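Local coordinates for protein beta-galactosidase (Bacillus circulans subsp. alkalophilus, PDB 3TTY) that hydrolyses terminal beta-D-galactosyl residues of beta-galactosides and binds galactose in a pocket of its TIM-barrel domain, at residues L253-F263 against F286-L297. Residues are numbered along the deposited sequence; the frame is centred on the assembly and turned at random.
Sequences LMGFYPELDYF and FTAMAHNLMRGL
Phe256 lays its ring against helix 284-296, with one methyl of Leu293, CD2, set almost centrally over a face, 3.6 Å from the ring centroid. Leu293 reaches this place because its CG stands anti to the backbone N (chi1 179°), and the same fork sends CD1 to Phe263, 3.8 Å from CZ, where it meets that ring obliquely. At the edge of the Phe256 ring lies the helix backbone itself, Ala290 CA being 3.7 Å from CE2. Met289, bent at its last torsion (chi3 56°), brings CE within 3.7 Å of Phe256 CZ in an oblique Met-aromatic contact, and the Phe286 ring sits beside Phe256 with the two planes inclined at 40°. In the eight-stranded TIM barrel, residues 253-263 run from the end of strand 249-253 through a loop into helix 262-266, and they pack on the helix that follows the next strand, 273-275. Met294 curls in from the helix, bent at chi2 and chi3, until its CE is 3.5 Å from Gly255 CA. Further along, Leu297 divides its methyls: CD2 covers a face of the Phe263 ring, offset toward the rim, while CD1 meets Leu253 CD1 tip to tip at 3.7 Å and also touches Tyr262 CB. A water donates to both Phe263 O (2.6 Å) and Leu297 O, bridging the two carbonyls. Leu293 also touches Trp405 of helix 405-413.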
loop_
_atom_site.group_PDB
_atom_site.type_symbol
_atom_site.label_atom_id
_atom_site.label_comp_id
_atom_site.label_asym_id
_atom_site.label_seq_id
_atom_site.Cartn_x
_atom_site.Cartn_y
_atom_site.Cartn_z
ATOM N N LEU A 253 -19.602 -5.545 22.270
ATOM C CA LEU A 253 -19.071 -6.266 21.110
ATOM C C LEU A 253 -19.226 -5.458 19.826
ATOM O O LEU A 253 -19.901 -4.419 19.806
ATOM C CB LEU A 253 -19.768 -7.626 20.945
ATOM C CG LEU A 253 -20.006 -8.431 22.223
ATOM C CD1 LEU A 253 -20.606 -9.784 21.891
ATOM C CD2 LEU A 253 -18.733 -8.591 23.026
ATOM N N MET A 254 -18.632 -5.955 18.746
ATOM C CA MET A 254 -18.502 -5.148 17.535
ATOM C C MET A 254 -19.111 -5.805 16.302
ATOM O O MET A 254 -18.603 -5.655 15.197
ATOM C CB MET A 254 -17.038 -4.763 17.304
ATOM C CG MET A 254 -16.495 -3.864 18.416
ATOM S SD MET A 254 -14.725 -3.530 18.345
ATOM C CE MET A 254 -14.078 -5.080 18.958
ATOM N N GLY A 255 -20.208 -6.529 16.504
ATOM C CA GLY A 255 -20.946 -7.101 15.396
ATOM C C GLY A 255 -20.141 -8.134 14.634
ATOM O O GLY A 255 -19.688 -9.131 15.208
ATOM N N PHE A 256 -19.952 -7.881 13.342
ATOM C CA PHE A 256 -19.219 -8.793 12.468
ATOM C C PHE A 256 -17.701 -8.623 12.539
ATOM O O PHE A 256 -16.986 -8.942 11.592
ATOM C CB PHE A 256 -19.713 -8.650 11.030
ATOM C CG PHE A 256 -20.921 -9.491 10.726
ATOM C CD1 PHE A 256 -20.774 -10.801 10.280
ATOM C CD2 PHE A 256 -22.197 -8.985 10.904
ATOM C CE1 PHE A 256 -21.878 -11.578 10.003
ATOM C CE2 PHE A 256 -23.312 -9.766 10.637
ATOM C CZ PHE A 256 -23.151 -11.061 10.186
ATOM N N TYR A 257 -17.224 -8.103 13.667
ATOM C CA TYR A 257 -15.799 -8.002 13.944
ATOM C C TYR A 257 -15.159 -9.370 13.713
ATOM O O TYR A 257 -15.602 -10.372 14.274
ATOM C CB TYR A 257 -15.606 -7.530 15.393
ATOM C CG TYR A 257 -14.183 -7.407 15.895
ATOM C CD1 TYR A 257 -13.247 -6.616 15.234
ATOM C CD2 TYR A 257 -13.786 -8.056 17.064
ATOM C CE1 TYR A 257 -11.945 -6.489 15.715
ATOM C CE2 TYR A 257 -12.493 -7.938 17.554
ATOM C CZ TYR A 257 -11.575 -7.157 16.875
ATOM O OH TYR A 257 -10.290 -7.041 17.372
ATOM N N PRO A 258 -14.104 -9.414 12.886
ATOM C CA PRO A 258 -13.549 -10.710 12.471
ATOM C C PRO A 258 -12.683 -11.448 13.505
ATOM O O PRO A 258 -12.536 -12.664 13.376
ATOM C CB PRO A 258 -12.721 -10.369 11.212
ATOM C CG PRO A 258 -12.462 -8.893 11.284
ATOM C CD PRO A 258 -13.561 -8.277 12.117
ATOM N N GLU A 259 -12.143 -10.761 14.507
ATOM C CA GLU A 259 -11.069 -11.343 15.313
ATOM C C GLU A 259 -11.468 -12.182 16.536
ATOM O O GLU A 259 -10.637 -12.883 17.109
ATOM C CB GLU A 259 -10.066 -10.254 15.719
ATOM C CG GLU A 259 -9.331 -9.657 14.526
ATOM C CD GLU A 259 -8.274 -8.668 14.934
ATOM O OE1 GLU A 259 -8.501 -7.929 15.922
ATOM O OE2 GLU A 259 -7.210 -8.630 14.275
ATOM N N LEU A 260 -12.728 -12.121 16.934
ATOM C CA LEU A 260 -13.188 -12.854 18.109
ATOM C C LEU A 260 -14.387 -13.743 17.781
ATOM O O LEU A 260 -15.268 -13.354 17.016
ATOM C CB LEU A 260 -13.564 -11.861 19.211
ATOM C CG LEU A 260 -12.528 -11.517 20.290
ATOM C CD1 LEU A 260 -11.105 -11.895 19.918
ATOM C CD2 LEU A 260 -12.635 -10.054 20.713
ATOM N N ASP A 261 -14.428 -14.931 18.373
ATOM C CA ASP A 261 -15.555 -15.843 18.182
ATOM C C ASP A 261 -16.681 -15.480 19.147
ATOM O O ASP A 261 -16.757 -16.012 20.247
ATOM C CB ASP A 261 -15.107 -17.285 18.424
ATOM C CG ASP A 261 -16.195 -18.295 18.134
ATOM O OD1 ASP A 261 -17.361 -17.893 17.892
ATOM O OD2 ASP A 261 -15.876 -19.502 18.149
ATOM N N TYR A 262 -17.559 -14.574 18.734
ATOM C CA TYR A 262 -18.556 -14.028 19.650
ATOM C C TYR A 262 -19.562 -15.059 20.162
ATOM O O TYR A 262 -20.079 -14.916 21.271
ATOM C CB TYR A 262 -19.274 -12.829 19.026
ATOM C CG TYR A 262 -18.486 -11.536 19.116
ATOM C CD1 TYR A 262 -17.614 -11.307 20.170
ATOM C CD2 TYR A 262 -18.614 -10.545 18.148
ATOM C CE1 TYR A 262 -16.893 -10.116 20.265
ATOM C CE2 TYR A 262 -17.905 -9.361 18.243
ATOM C CZ TYR A 262 -17.048 -9.152 19.301
ATOM O OH TYR A 262 -16.342 -7.974 19.398
ATOM N N PHE A 263 -19.829 -16.093 19.370
ATOM C CA PHE A 263 -20.720 -17.164 19.812
ATOM C C PHE A 263 -20.218 -17.778 21.096
ATOM O O PHE A 263 -20.987 -18.009 22.023
ATOM C CB PHE A 263 -20.924 -18.225 18.722
ATOM C CG PHE A 263 -21.939 -17.824 17.696
ATOM C CD1 PHE A 263 -23.262 -17.649 18.055
ATOM C CD2 PHE A 263 -21.571 -17.570 16.392
ATOM C CE1 PHE A 263 -24.196 -17.261 17.126
ATOM C CE2 PHE A 263 -22.506 -17.171 15.460
ATOM C CZ PHE A 263 -23.812 -17.018 15.825
ATOM N N PHE A 286 -27.260 -4.791 5.629
ATOM C CA PHE A 286 -26.104 -5.248 6.372
ATOM C C PHE A 286 -26.174 -4.879 7.852
ATOM O O PHE A 286 -25.929 -5.728 8.712
ATOM C CB PHE A 286 -24.780 -4.750 5.780
ATOM C CG PHE A 286 -23.583 -5.241 6.542
ATOM C CD1 PHE A 286 -23.060 -6.501 6.293
ATOM C CD2 PHE A 286 -23.018 -4.474 7.547
ATOM C CE1 PHE A 286 -21.974 -6.979 7.018
ATOM C CE2 PHE A 286 -21.929 -4.942 8.273
ATOM C CZ PHE A 286 -21.410 -6.200 8.008
ATOM N N THR A 287 -26.486 -3.626 8.176
ATOM C CA THR A 287 -26.562 -3.306 9.598
ATOM C C THR A 287 -27.723 -4.067 10.261
ATOM O O THR A 287 -27.638 -4.446 11.426
ATOM C CB THR A 287 -26.479 -1.766 9.943
ATOM O OG1 THR A 287 -27.651 -1.331 10.656
ATOM C CG2 THR A 287 -26.261 -0.926 8.727
ATOM N N ALA A 288 -28.775 -4.358 9.503
ATOM C CA ALA A 288 -29.839 -5.225 10.015
ATOM C C ALA A 288 -29.302 -6.640 10.302
ATOM O O ALA A 288 -29.606 -7.252 11.335
ATOM C CB ALA A 288 -31.005 -5.284 9.023
ATOM N N MET A 289 -28.500 -7.161 9.379
ATOM C CA MET A 289 -27.884 -8.469 9.568
ATOM C C MET A 289 -26.991 -8.491 10.820
ATOM O O MET A 289 -26.935 -9.499 11.531
ATOM C CB MET A 289 -27.096 -8.891 8.315
ATOM C CG MET A 289 -26.686 -10.363 8.320
ATOM S SD MET A 289 -25.721 -10.867 6.888
ATOM C CE MET A 289 -24.366 -9.696 6.954
ATOM N N ALA A 290 -26.313 -7.379 11.098
ATOM C CA ALA A 290 -25.485 -7.284 12.307
ATOM C C ALA A 290 -26.288 -7.268 13.628
ATOM O O ALA A 290 -25.937 -7.972 14.580
ATOM C CB ALA A 290 -24.523 -6.082 12.225
ATOM N N HIS A 291 -27.354 -6.471 13.692
ATOM C CA HIS A 291 -28.214 -6.490 14.869
ATOM C C HIS A 291 -28.735 -7.910 15.021
ATOM O O HIS A 291 -28.781 -8.466 16.124
ATOM C CB HIS A 291 -29.425 -5.563 14.709
ATOM C CG HIS A 291 -29.098 -4.100 14.647
ATOM N ND1 HIS A 291 -28.489 -3.422 15.679
ATOM C CD2 HIS A 291 -29.357 -3.173 13.691
ATOM C CE1 HIS A 291 -28.358 -2.148 15.351
ATOM N NE2 HIS A 291 -28.879 -1.973 14.150
ATOM N N ASN A 292 -29.159 -8.476 13.893
ATOM C CA ASN A 292 -29.693 -9.829 13.856
ATOM C C ASN A 292 -28.713 -10.822 14.473
ATOM O O ASN A 292 -29.071 -11.594 15.357
ATOM C CB ASN A 292 -30.004 -10.225 12.415
ATOM C CG ASN A 292 -31.032 -11.339 12.319
ATOM O OD1 ASN A 292 -30.961 -12.343 13.042
ATOM N ND2 ASN A 292 -31.994 -11.166 11.423
ATOM N N LEU A 293 -27.467 -10.778 14.017
ATOM C CA LEU A 293 -26.443 -11.666 14.542
ATOM C C LEU A 293 -26.278 -11.479 16.042
ATOM O O LEU A 293 -25.983 -12.423 16.765
ATOM C CB LEU A 293 -25.104 -11.415 13.839
ATOM C CG LEU A 293 -23.935 -12.274 14.314
ATOM C CD1 LEU A 293 -24.187 -13.750 13.975
ATOM C CD2 LEU A 293 -22.647 -11.797 13.688
ATOM N N MET A 294 -26.462 -10.257 16.525
ATOM C CA MET A 294 -26.244 -10.007 17.943
ATOM C C MET A 294 -27.350 -10.663 18.757
ATOM O O MET A 294 -27.143 -11.106 19.893
ATOM C CB MET A 294 -26.166 -8.507 18.238
ATOM C CG MET A 294 -24.985 -7.777 17.602
ATOM S SD MET A 294 -23.360 -8.290 18.176
ATOM C CE MET A 294 -22.944 -9.535 16.950
ATOM N N ARG A 295 -28.537 -10.698 18.173
ATOM C CA ARG A 295 -29.656 -11.397 18.775
ATOM C C ARG A 295 -29.366 -12.898 18.790
ATOM O O ARG A 295 -29.698 -13.601 19.744
ATOM C CB ARG A 295 -30.927 -11.117 17.980
ATOM C CG ARG A 295 -32.155 -11.780 18.531
ATOM C CD ARG A 295 -33.385 -11.325 17.769
ATOM N NE ARG A 295 -33.591 -12.027 16.504
ATOM C CZ ARG A 295 -33.623 -11.446 15.305
ATOM N NH1 ARG A 295 -33.424 -10.136 15.179
ATOM N NH2 ARG A 295 -33.858 -12.185 14.225
ATOM N N GLY A 296 -28.735 -13.379 17.728
ATOM C CA GLY A 296 -28.468 -14.802 17.596
ATOM C C GLY A 296 -27.389 -15.308 18.535
ATOM O O GLY A 296 -27.328 -16.500 18.840
ATOM N N LEU A 297 -26.536 -14.410 19.007
ATOM C CA LEU A 297 -25.432 -14.844 19.848
ATOM C C LEU A 297 -25.948 -15.609 21.064
ATOM O O LEU A 297 -25.306 -16.545 21.522
ATOM C CB LEU A 297 -24.545 -13.662 20.272
ATOM C CG LEU A 297 -23.757 -12.937 19.175
ATOM C CD1 LEU A 297 -22.783 -11.919 19.780
ATOM C CD2 LEU A 297 -23.012 -13.959 18.295
HETATM O O HOH W 1 -23.557 -18.567 21.926
#